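Local coordinates for protein methyltransferase FkbM (Methylobacillus flagellatus KT, PDB 2PY6) that probably transfers methyl groups, although its substrate is not established, at residues A40-R43 against E44-R48; H197-E201 against P202-H206; H396-D400 against R401-C405. All coordinates share one frame; numbering follows the deposited sequence.

Contact 1: A40-R43 against E44-R48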
ATOM      1  N   ALA A  40     -33.097  22.845   5.609  1.00 30.88           N
ATOM      2  CA  ALA A  40     -33.806  23.782   6.488  1.00 30.75           C
ATOM      3  C   ALA A  40     -33.068  24.116   7.783  1.00 29.42           C
ATOM      4  O   ALA A  40     -33.056  25.259   8.206  1.00 29.69           O
ATOM      5  CB  ALA A  40     -35.197  23.210   6.837  1.00 33.25           C
ATOM      6  N   ASN A  41     -32.466  23.111   8.415  1.00 30.16           N
ATOM      7  CA  ASN A  41     -31.780  23.322   9.682  1.00 27.87           C
ATOM      8  C   ASN A  41     -30.535  24.187   9.519  1.00 28.07           C
ATOM      9  O   ASN A  41     -30.188  24.961  10.433  1.00 27.38           O
ATOM     10  CB  ASN A  41     -31.489  21.992  10.405  1.00 29.08           C
ATOM     11  CG  ASN A  41     -30.637  21.019   9.592  1.00 26.57           C
ATOM     12  OD1 ASN A  41     -30.379  21.208   8.390  1.00 32.69           O
ATOM     13  ND2 ASN A  41     -30.206  19.942  10.257  1.00 18.91           N
ATOM     14  N   VAL A  42     -29.892  24.091   8.350  1.00 25.52           N
ATOM     15  CA  VAL A  42     -28.747  24.950   8.054  1.00 25.19           C
ATOM     16  C   VAL A  42     -29.231  26.357   7.742  1.00 23.21           C
ATOM     17  O   VAL A  42     -28.615  27.332   8.186  1.00 21.03           O
ATOM     18  CB  VAL A  42     -27.938  24.434   6.878  1.00 26.77           C
ATOM     19  CG1 VAL A  42     -26.820  25.426   6.529  1.00 29.58           C
ATOM     20  CG2 VAL A  42     -27.376  23.042   7.180  1.00 30.18           C
ATOM     21  N   ARG A  43     -30.304  26.474   6.950  1.00 22.87           N
ATOM     22  CA  ARG A  43     -30.840  27.801   6.632  1.00 25.83           C
ATOM     23  C   ARG A  43     -31.176  28.576   7.887  1.00 28.44           C
ATOM     24  O   ARG A  43     -30.917  29.779   7.955  1.00 30.64           O
ATOM     25  CB  ARG A  43     -32.104  27.707   5.787  1.00 23.34           C
ATOM     26  CG  ARG A  43     -31.868  27.163   4.423  1.00 24.51           C
ATOM     27  CD  ARG A  43     -33.101  26.991   3.639  1.00 21.70           C
ATOM     28  NE  ARG A  43     -33.729  28.265   3.361  1.00 26.50           N
ATOM     29  CZ  ARG A  43     -34.613  28.464   2.387  1.00 27.45           C
ATOM     30  NH1 ARG A  43     -34.936  27.499   1.563  1.00 24.91           N
ATOM     31  NH2 ARG A  43     -35.157  29.661   2.226  1.00 27.65           N
ATOM     32  N   GLU A  44     -31.777  27.899   8.865  1.00 31.57           N
ATOM     33  CA  GLU A  44     -32.155  28.584  10.103  1.00 34.30           C
ATOM     34  C   GLU A  44     -30.936  29.016  10.920  1.00 29.93           C
ATOM     35  O   GLU A  44     -30.978  30.052  11.558  1.00 28.25           O
ATOM     36  CB  GLU A  44     -33.195  27.817  10.928  1.00 33.57           C
ATOM     37  CG  GLU A  44     -32.727  26.715  11.850  1.00 44.65           C
ATOM     38  CD  GLU A  44     -33.865  26.222  12.757  1.00 45.56           C
ATOM     39  OE1 GLU A  44     -35.008  26.061  12.245  1.00 61.34           O
ATOM     40  OE2 GLU A  44     -33.619  26.017  13.972  1.00 61.17           O
ATOM     41  N   VAL A  45     -29.852  28.248  10.892  1.00 28.58           N
ATOM     42  CA  VAL A  45     -28.622  28.689  11.562  1.00 27.07           C
ATOM     43  C   VAL A  45     -28.049  29.926  10.841  1.00 26.93           C
ATOM     44  O   VAL A  45     -27.782  30.971  11.487  1.00 23.93           O
ATOM     45  CB  VAL A  45     -27.549  27.584  11.651  1.00 25.82           C
ATOM     46  CG1 VAL A  45     -26.256  28.145  12.228  1.00 25.64           C
ATOM     47  CG2 VAL A  45     -28.020  26.438  12.524  1.00 21.83           C
ATOM     48  N   ILE A  46     -27.885  29.818   9.516  1.00 26.31           N
ATOM     49  CA  ILE A  46     -27.341  30.918   8.707  1.00 29.35           C
ATOM     50  C   ILE A  46     -28.187  32.196   8.893  1.00 31.22           C
ATOM     51  O   ILE A  46     -27.619  33.275   9.052  1.00 31.29           O
ATOM     52  CB  ILE A  46     -27.150  30.533   7.203  1.00 30.22           C
ATOM     53  CG1 ILE A  46     -26.053  29.477   7.060  1.00 31.93           C
ATOM     54  CG2 ILE A  46     -26.744  31.744   6.360  1.00 28.71           C
ATOM     55  CD1 ILE A  46     -25.940  28.871   5.655  1.00 31.20           C
ATOM     56  N   ALA A  47     -29.525  32.060   8.917  1.00 31.12           N
ATOM     57  CA  ALA A  47     -30.425  33.181   9.153  1.00 30.40           C
ATOM     58  C   ALA A  47     -30.212  33.799  10.529  1.00 32.91           C
ATOM     59  O   ALA A  47     -30.308  35.003  10.693  1.00 31.87           O
ATOM     60  CB  ALA A  47     -31.873  32.729   9.044  1.00 33.11           C
ATOM     61  N   ARG A  48     -29.953  32.955  11.516  1.00 31.11           N
ATOM     62  CA  ARG A  48     -29.777  33.388  12.887  1.00 31.13           C
ATOM     63  C   ARG A  48     -28.411  34.020  13.109  1.00 30.71           C
ATOM     64  O   ARG A  48     -28.322  35.063  13.772  1.00 30.72           O
ATOM     65  CB  ARG A  48     -29.874  32.164  13.806  1.00 31.74           C
ATOM     66  CG  ARG A  48     -30.286  32.421  15.212  1.00 33.75           C
ATOM     67  CD  ARG A  48     -29.765  31.342  16.172  1.00 34.14           C
ATOM     68  NE  ARG A  48     -29.726  29.972  15.643  1.00 32.17           N
ATOM     69  CZ  ARG A  48     -30.744  29.106  15.611  1.00 38.60           C
ATOM     70  NH1 ARG A  48     -31.963  29.436  16.009  1.00 39.75           N
ATOM     71  NH2 ARG A  48     -30.537  27.886  15.113  1.00 48.64           N
TER

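Contact 2: H197-E201 against P202-H206. With EDO (1,2-ethanediol), chain C.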
ATOM      1  N   HIS A 197     -27.249  20.635 -10.808  1.00 27.90           N
ATOM      2  CA  HIS A 197     -26.934  22.052 -10.695  1.00 28.91           C
ATOM      3  C   HIS A 197     -28.075  22.857 -10.054  1.00 29.47           C
ATOM      4  O   HIS A 197     -27.823  23.739  -9.262  1.00 26.37           O
ATOM      5  CB  HIS A 197     -26.548  22.663 -12.061  1.00 33.71           C
ATOM      6  CG  HIS A 197     -25.303  22.074 -12.669  1.00 32.59           C
ATOM      7  ND1 HIS A 197     -24.050  22.239 -12.118  1.00 32.78           N
ATOM      8  CD2 HIS A 197     -25.129  21.310 -13.776  1.00 38.36           C
ATOM      9  CE1 HIS A 197     -23.163  21.576 -12.841  1.00 33.85           C
ATOM     10  NE2 HIS A 197     -23.793  21.006 -13.856  1.00 32.94           N
ATOM     11  N   LEU A 198     -29.330  22.556 -10.380  1.00 28.19           N
ATOM     12  CA  LEU A 198     -30.438  23.299  -9.775  1.00 25.89           C
ATOM     13  C   LEU A 198     -30.629  22.990  -8.277  1.00 26.76           C
ATOM     14  O   LEU A 198     -30.984  23.862  -7.516  1.00 21.97           O
ATOM     15  CB  LEU A 198     -31.750  23.039 -10.519  1.00 22.48           C
ATOM     16  CG  LEU A 198     -31.867  23.590 -11.935  1.00 19.68           C
ATOM     17  CD1 LEU A 198     -33.080  23.028 -12.626  1.00 20.70           C
ATOM     18  CD2 LEU A 198     -31.899  25.090 -11.927  1.00 20.69           C
ATOM     19  N   THR A 199     -30.386  21.743  -7.887  1.00 25.91           N
ATOM     20  CA  THR A 199     -30.661  21.273  -6.536  1.00 27.89           C
ATOM     21  C   THR A 199     -29.489  21.032  -5.614  1.00 27.31           C
ATOM     22  O   THR A 199     -29.710  20.925  -4.406  1.00 26.55           O
ATOM     23  CB  THR A 199     -31.354  19.910  -6.581  1.00 26.30           C
ATOM     24  OG1 THR A 199     -30.466  18.949  -7.134  1.00 29.45           O
ATOM     25  CG2 THR A 199     -32.636  19.969  -7.422  1.00 31.31           C
ATOM     26  N   CYS A 200     -28.281  20.928  -6.174  1.00 27.43           N
ATOM     27  CA  CYS A 200     -27.040  20.586  -5.436  1.00 29.08           C
ATOM     28  C   CYS A 200     -27.061  19.131  -4.948  1.00 29.12           C
ATOM     29  O   CYS A 200     -26.342  18.802  -4.039  1.00 31.05           O
ATOM     30  CB  CYS A 200     -26.796  21.493  -4.216  1.00 31.63           C
ATOM     31  SG  CYS A 200     -26.815  23.251  -4.507  1.00 29.62           S
ATOM     32  N   GLU A 201     -27.874  18.274  -5.567  1.00 29.23           N
ATOM     33  CA  GLU A 201     -28.044  16.892  -5.156  1.00 29.21           C
ATOM     34  C   GLU A 201     -27.304  15.939  -6.089  1.00 28.61           C
ATOM     35  O   GLU A 201     -27.779  15.650  -7.183  1.00 31.04           O
ATOM     36  CB  GLU A 201     -29.550  16.513  -5.113  1.00 30.60           C
ATOM     37  CG  GLU A 201     -29.816  15.019  -4.829  1.00 31.43           C
ATOM     38  CD  GLU A 201     -29.084  14.474  -3.587  1.00 32.48           C
ATOM     39  OE1 GLU A 201     -29.460  14.812  -2.464  1.00 32.00           O
ATOM     40  OE2 GLU A 201     -28.149  13.665  -3.737  1.00 37.27           O
ATOM     41  N   PRO A 202     -26.138  15.434  -5.661  1.00 29.23           N
ATOM     42  CA  PRO A 202     -25.375  14.542  -6.546  1.00 30.70           C
ATOM     43  C   PRO A 202     -26.032  13.238  -6.970  1.00 31.30           C
ATOM     44  O   PRO A 202     -25.628  12.669  -7.983  1.00 36.72           O
ATOM     45  CB  PRO A 202     -24.118  14.255  -5.742  1.00 31.16           C
ATOM     46  CG  PRO A 202     -24.451  14.506  -4.364  1.00 27.06           C
ATOM     47  CD  PRO A 202     -25.413  15.666  -4.403  1.00 31.15           C
ATOM     48  N   GLU A 203     -27.001  12.740  -6.207  1.00 31.15           N
ATOM     49  CA  GLU A 203     -27.719  11.521  -6.598  1.00 30.37           C
ATOM     50  C   GLU A 203     -28.301  11.636  -8.016  1.00 30.69           C
ATOM     51  O   GLU A 203     -28.540  10.605  -8.655  1.00 33.50           O
ATOM     52  CB  GLU A 203     -28.808  11.139  -5.587  1.00 25.44           C
ATOM     53  CG  GLU A 203     -28.304  10.606  -4.239  1.00 27.46           C
ATOM     54  CD  GLU A 203     -27.477   9.314  -4.355  1.00 29.16           C
ATOM     55  OE1 GLU A 203     -27.830   8.400  -5.136  1.00 27.39           O
ATOM     56  OE2 GLU A 203     -26.473   9.206  -3.639  1.00 27.91           O
ATOM     57  N   TYR A 204     -28.535  12.860  -8.507  1.00 29.82           N
ATOM     58  CA  TYR A 204     -28.989  13.024  -9.899  1.00 31.41           C
ATOM     59  C   TYR A 204     -27.992  12.441 -10.920  1.00 31.03           C
ATOM     60  O   TYR A 204     -28.424  11.739 -11.828  1.00 35.61           O
ATOM     61  CB  TYR A 204     -29.353  14.471 -10.232  1.00 32.45           C
ATOM     62  CG  TYR A 204     -30.707  14.823  -9.744  1.00 31.07           C
ATOM     63  CD1 TYR A 204     -31.826  14.360 -10.411  1.00 27.09           C
ATOM     64  CD2 TYR A 204     -30.886  15.617  -8.609  1.00 31.02           C
ATOM     65  CE1 TYR A 204     -33.092  14.631  -9.918  1.00 33.21           C
ATOM     66  CE2 TYR A 204     -32.151  15.925  -8.124  1.00 26.68           C
ATOM     67  CZ  TYR A 204     -33.247  15.440  -8.790  1.00 33.50           C
ATOM     68  OH  TYR A 204     -34.508  15.730  -8.331  1.00 31.16           O
ATOM     69  N   TYR A 205     -26.697  12.716 -10.762  1.00 31.57           N
ATOM     70  CA  TYR A 205     -25.647  12.104 -11.597  1.00 33.74           C
ATOM     71  C   TYR A 205     -25.647  10.602 -11.452  1.00 32.57           C
ATOM     72  O   TYR A 205     -25.479   9.893 -12.429  1.00 33.93           O
ATOM     73  CB  TYR A 205     -24.201  12.498 -11.167  1.00 32.90           C
ATOM     74  CG  TYR A 205     -23.808  13.876 -11.553  1.00 38.51           C
ATOM     75  CD1 TYR A 205     -23.795  14.240 -12.896  1.00 44.97           C
ATOM     76  CD2 TYR A 205     -23.399  14.816 -10.608  1.00 40.14           C
ATOM     77  CE1 TYR A 205     -23.416  15.517 -13.310  1.00 46.44           C
ATOM     78  CE2 TYR A 205     -23.005  16.096 -11.013  1.00 45.11           C
ATOM     79  CZ  TYR A 205     -23.021  16.442 -12.382  1.00 40.83           C
ATOM     80  OH  TYR A 205     -22.663  17.712 -12.850  1.00 40.44           O
ATOM     81  N   HIS A 206     -25.782  10.133 -10.211  1.00 31.33           N
ATOM     82  CA  HIS A 206     -25.701   8.719  -9.941  1.00 29.83           C
ATOM     83  C   HIS A 206     -26.740   7.873 -10.662  1.00 28.99           C
ATOM     84  O   HIS A 206     -26.447   6.742 -11.007  1.00 29.68           O
ATOM     85  CB  HIS A 206     -25.676   8.416  -8.436  1.00 29.18           C
ATOM     86  CG  HIS A 206     -24.604   9.130  -7.688  1.00 26.05           C
ATOM     87  ND1 HIS A 206     -23.333   9.302  -8.192  1.00 30.58           N
ATOM     88  CD2 HIS A 206     -24.584   9.655  -6.439  1.00 30.15           C
ATOM     89  CE1 HIS A 206     -22.590   9.934  -7.303  1.00 29.11           C
ATOM     90  NE2 HIS A 206     -23.326  10.156  -6.228  1.00 32.18           N
TER
HETATM   91  C1  EDO C 410     -24.906  23.945  -8.084  1.00 32.09           C
HETATM   92  O1  EDO C 410     -25.502  22.969  -7.275  1.00 43.26           O
HETATM   93  C2  EDO C 410     -23.676  23.382  -8.793  1.00 34.76           C
HETATM   94  O2  EDO C 410     -23.686  23.770 -10.176  1.00 21.36           O

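Contact 3: H396-D400 against R401-C405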
ATOM      1  N   HIS A 396     -22.922  10.818 -19.145  1.00 31.35           N
ATOM      2  CA  HIS A 396     -22.156  11.339 -18.042  1.00 30.71           C
ATOM      3  C   HIS A 396     -21.273  10.206 -17.544  1.00 30.25           C
ATOM      4  O   HIS A 396     -21.790   9.177 -17.165  1.00 30.36           O
ATOM      5  CB  HIS A 396     -23.051  11.855 -16.930  1.00 31.36           C
ATOM      6  CG  HIS A 396     -22.267  12.426 -15.800  1.00 30.13           C
ATOM      7  ND1 HIS A 396     -21.705  13.682 -15.860  1.00 27.97           N
ATOM      8  CD2 HIS A 396     -21.848  11.883 -14.637  1.00 31.26           C
ATOM      9  CE1 HIS A 396     -21.014  13.906 -14.759  1.00 30.20           C
ATOM     10  NE2 HIS A 396     -21.078  12.830 -14.002  1.00 26.37           N
ATOM     11  N   HIS A 397     -19.954  10.409 -17.503  1.00 30.50           N
ATOM     12  CA  HIS A 397     -19.014   9.312 -17.227  1.00 30.51           C
ATOM     13  C   HIS A 397     -18.162   9.268 -15.927  1.00 33.22           C
ATOM     14  O   HIS A 397     -17.144   8.566 -15.903  1.00 35.35           O
ATOM     15  CB  HIS A 397     -18.045   9.179 -18.384  1.00 27.73           C
ATOM     16  CG  HIS A 397     -18.670   8.843 -19.686  1.00 23.71           C
ATOM     17  ND1 HIS A 397     -18.810   7.547 -20.128  1.00 25.82           N
ATOM     18  CD2 HIS A 397     -19.155   9.636 -20.676  1.00 23.42           C
ATOM     19  CE1 HIS A 397     -19.371   7.551 -21.332  1.00 30.47           C
ATOM     20  NE2 HIS A 397     -19.571   8.806 -21.695  1.00 29.30           N
ATOM     21  N   THR A 398     -18.536   9.995 -14.884  1.00 33.56           N
ATOM     22  CA  THR A 398     -17.880   9.855 -13.585  1.00 32.52           C
ATOM     23  C   THR A 398     -18.964   9.868 -12.502  1.00 31.42           C
ATOM     24  O   THR A 398     -20.101  10.233 -12.777  1.00 29.37           O
ATOM     25  CB  THR A 398     -16.842  11.005 -13.259  1.00 34.21           C
ATOM     26  OG1 THR A 398     -17.511  12.272 -13.164  1.00 33.28           O
ATOM     27  CG2 THR A 398     -15.726  11.084 -14.279  1.00 33.54           C
ATOM     28  N   PRO A 399     -18.624   9.437 -11.276  1.00 30.25           N
ATOM     29  CA  PRO A 399     -19.532   9.631 -10.142  1.00 33.46           C
ATOM     30  C   PRO A 399     -19.561  11.092  -9.648  1.00 37.84           C
ATOM     31  O   PRO A 399     -20.250  11.370  -8.694  1.00 40.50           O
ATOM     32  CB  PRO A 399     -18.936   8.763  -9.027  1.00 29.16           C
ATOM     33  CG  PRO A 399     -17.761   8.083  -9.617  1.00 31.79           C
ATOM     34  CD  PRO A 399     -17.401   8.706 -10.894  1.00 31.54           C
ATOM     35  N   ASP A 400     -18.828  12.012 -10.287  1.00 39.23           N
ATOM     36  CA  ASP A 400     -18.780  13.393  -9.836  1.00 37.08           C
ATOM     37  C   ASP A 400     -19.256  14.278 -10.989  1.00 34.64           C
ATOM     38  O   ASP A 400     -19.944  13.792 -11.884  1.00 33.10           O
ATOM     39  CB  ASP A 400     -17.357  13.709  -9.333  1.00 38.33           C
ATOM     40  CG  ASP A 400     -17.342  14.843  -8.308  1.00 43.03           C
ATOM     41  OD1 ASP A 400     -18.136  15.800  -8.474  1.00 51.34           O
ATOM     42  OD2 ASP A 400     -16.539  14.796  -7.358  1.00 46.80           O
ATOM     43  N   ARG A 401     -18.912  15.560 -10.994  1.00 35.24           N
ATOM     44  CA  ARG A 401     -19.426  16.479 -12.028  1.00 35.37           C
ATOM     45  C   ARG A 401     -18.612  16.526 -13.309  1.00 33.18           C
ATOM     46  O   ARG A 401     -19.010  17.132 -14.298  1.00 35.18           O
ATOM     47  CB  ARG A 401     -19.718  17.876 -11.429  1.00 37.78           C
ATOM     48  CG  ARG A 401     -18.619  18.555 -10.682  1.00 40.18           C
ATOM     49  CD  ARG A 401     -19.126  19.761  -9.920  1.00 39.28           C
ATOM     50  NE  ARG A 401     -19.516  20.860 -10.792  1.00 38.64           N
ATOM     51  CZ  ARG A 401     -19.959  22.036 -10.359  1.00 35.99           C
ATOM     52  NH1 ARG A 401     -20.070  22.275  -9.063  1.00 36.74           N
ATOM     53  NH2 ARG A 401     -20.273  22.978 -11.237  1.00 35.75           N
ATOM     54  N   TRP A 402     -17.533  15.764 -13.345  1.00 34.49           N
ATOM     55  CA  TRP A 402     -16.655  15.732 -14.501  1.00 34.34           C
ATOM     56  C   TRP A 402     -17.123  14.708 -15.538  1.00 35.14           C
ATOM     57  O   TRP A 402     -17.714  13.691 -15.213  1.00 33.30           O
ATOM     58  CB  TRP A 402     -15.236  15.326 -14.076  1.00 37.62           C
ATOM     59  CG  TRP A 402     -14.859  15.755 -12.680  1.00 45.51           C
ATOM     60  CD1 TRP A 402     -14.446  14.942 -11.647  1.00 48.24           C
ATOM     61  CD2 TRP A 402     -14.948  17.081 -12.134  1.00 47.25           C
ATOM     62  NE1 TRP A 402     -14.217  15.693 -10.521  1.00 49.11           N
ATOM     63  CE2 TRP A 402     -14.526  17.005 -10.787  1.00 49.94           C
ATOM     64  CE3 TRP A 402     -15.322  18.323 -12.660  1.00 48.79           C
ATOM     65  CZ2 TRP A 402     -14.471  18.122  -9.963  1.00 48.41           C
ATOM     66  CZ3 TRP A 402     -15.257  19.437 -11.838  1.00 47.76           C
ATOM     67  CH2 TRP A 402     -14.843  19.326 -10.505  1.00 46.68           C
ATOM     68  N   ASP A 403     -16.803  15.017 -16.781  1.00 32.51           N
ATOM     69  CA  ASP A 403     -16.967  14.175 -17.938  1.00 31.75           C
ATOM     70  C   ASP A 403     -18.372  13.850 -18.401  1.00 31.20           C
ATOM     71  O   ASP A 403     -18.679  12.717 -18.760  1.00 27.16           O
ATOM     72  CB  ASP A 403     -16.066  12.928 -17.842  1.00 35.03           C
ATOM     73  CG  ASP A 403     -14.567  13.291 -17.744  1.00 33.30           C
ATOM     74  OD1 ASP A 403     -14.030  14.016 -18.646  1.00 33.60           O
ATOM     75  OD2 ASP A 403     -13.939  12.795 -16.790  1.00 39.12           O
ATOM     76  N   THR A 404     -19.188  14.893 -18.408  1.00 27.77           N
ATOM     77  CA  THR A 404     -20.422  14.892 -19.127  1.00 31.30           C
ATOM     78  C   THR A 404     -19.899  15.126 -20.553  1.00 28.70           C
ATOM     79  O   THR A 404     -19.095  16.007 -20.766  1.00 31.93           O
ATOM     80  CB  THR A 404     -21.331  16.048 -18.661  1.00 32.39           C
ATOM     81  OG1 THR A 404     -21.605  15.882 -17.270  1.00 33.22           O
ATOM     82  CG2 THR A 404     -22.611  16.049 -19.420  1.00 35.20           C
ATOM     83  N   CYS A 405     -20.298  14.295 -21.505  1.00 30.23           N
ATOM     84  CA  CYS A 405     -19.788  14.357 -22.841  1.00 25.89           C
ATOM     85  C   CYS A 405     -20.879  14.294 -23.892  1.00 25.47           C
ATOM     86  O   CYS A 405     -21.738  13.435 -23.834  1.00 29.55           O
ATOM     87  CB  CYS A 405     -18.863  13.138 -23.030  1.00 27.74           C
ATOM     88  SG  CYS A 405     -17.936  13.131 -24.564  1.00 29.59           S
TER

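Contact 1: A40-R43 against E44-R48
V42 and I46 run abreast on one flank of the helix and form the close-packed part of this contact: V42 CG1 rests 3.7 Å from I46 CD1. V42 reaches there because CG1 stands anti to the backbone N (chi1 175°), while I46 swings CG1 beside its own N and runs the extended chain back along V42. The neighbouring V45 tucks its CG2 against the carbonyl oxygen of N41, 3.4 Å from N41 O. V42 and V45 both pack on V115 of strand 114-118, so this flank of the helix is held against a sheet. All of it belongs to about two and a half turns of alpha-helix 40-49, with i to i+4 backbone bonds throughout. The bond from I46 N to V42 O is nearly straight at 2.9 Å, whereas V45 N reaches N41 O only weakly, at 3.3 Å. R43 is held by D33 through a salt bridge and packs on M35 and I38. The loose side carries the exposed A40, E44, A47 and R48. There E44 folds CG over N41 O, and its OE2 makes a long salt bridge, 3.8 Å, to NH2 of R48, whose NE pairs with D113.

Contact 2: H197-E201 against P202-H206
E201 and E203 send their side chains out abreast, the carboxylate planes turned 46° apart, across the turn leading into helix 203-208. The E201 chain leaves with CG anti to the backbone N (chi1 174°) and bends at chi2, which curls the carboxylate back until OE2 accepts from E203 N at 2.9 Å through its anti lone pair, a capping bond. E201 O receives Y204 N at 3.2 Å, the donor standing above the carbonyl plane. With an alanine here instead of E201, the E203 amide would probably lose its capping acceptor and K249 of the second subunit its carboxylate mate; E203 itself pairs with R218 of that subunit. Y204 crosses T199 at about a right angle, its CE2 lying 3.6 Å from T199 OG1. That hydroxyl, also hydrogen-bonded to N195 O one turn back, accepts from E201 N at 3.1 Å, closing an ST turn where C200, with positive phi, breaks the preceding helix. H197 and Y205 meet at an oblique angle, Y205 OH 3.6 Å from H197 NE2. H197 ND1 sits 2.5 Å from O2 of a 1,2-ethanediol, probably from the crystallisation liquor; so short a distance is doubtful in detail. The turn links helix 184-199 to helix 203-208, with C200 packed on helix 143-149, Y204 touching helix 19-32, and H197 on helix 164-169.

Contact 3: H396-D400 against R401-C405
T398 OG1 is gripped from two sides of the loop: it donates to W402 O at 2.5 Å and accepts from D400 N at 3.2 Å, the latter an ST turn. The hydroxyl can do both because it sits between the backbone N and the carbonyl carbon of its own residue (chi1 64°), and CG2 is left to lie 3.5 Å from D403 OD2. Across the loop the H396 ring acts as a strut with both nitrogens engaged. ND1 and T404 OG1 share a hydrogen bond of 2.6 Å, the hydroxyl at the ring edge, and NE2 donates to D400 O, which lies close to the ring plane. H396 and T404 also form an antiparallel non-hydrogen-bonded pair, and H397 N reaches D403 O at 2.9 Å, so the segment is the connection of a beta hairpin between strands 392-396 and 404-408. D400 turns OD1 onto the next amide, R401 N, at 2.6 Å, met on its anti side, and lies alongside the W402 indole with their planes 28° apart; R401 CG packs over one face of that indole. OD1 also carries a salt bridge to R121, and R401 reaches E144 and D161. Together the NE2 and ND1 bonds fix the ring's rotation. With NE2 as donor, a neutral H396 would probably leave ND1 to accept from the T404 hydroxyl, and the W402, D400 and D403 carbonyl oxygens of this buried loop are each met by a donor.

In the fold
The three contacts come in series along the chain. Contact 1 lies on helix 40-49, beside the six-stranded sheet that includes strand 114-118, and its centre is about 21 Å from that of contact 2 and 31 Å from that of contact 3. Contacts 2 and 3 touch, their centres about 12 Å apart: the Y205 ring stacks on H396, and H197 meets R401. Contact 3 is the loop joining hairpin strands 392-396 and 404-408, at one edge of the seven-stranded sheet, whose strand order 3-2-1-4-5-7-6 matches the class I (Rossmann-like) methyltransferase fold. The turn between helices 184-199 and 203-208 is thus packed directly against that hairpin, while contact 1 belongs to the other sheet.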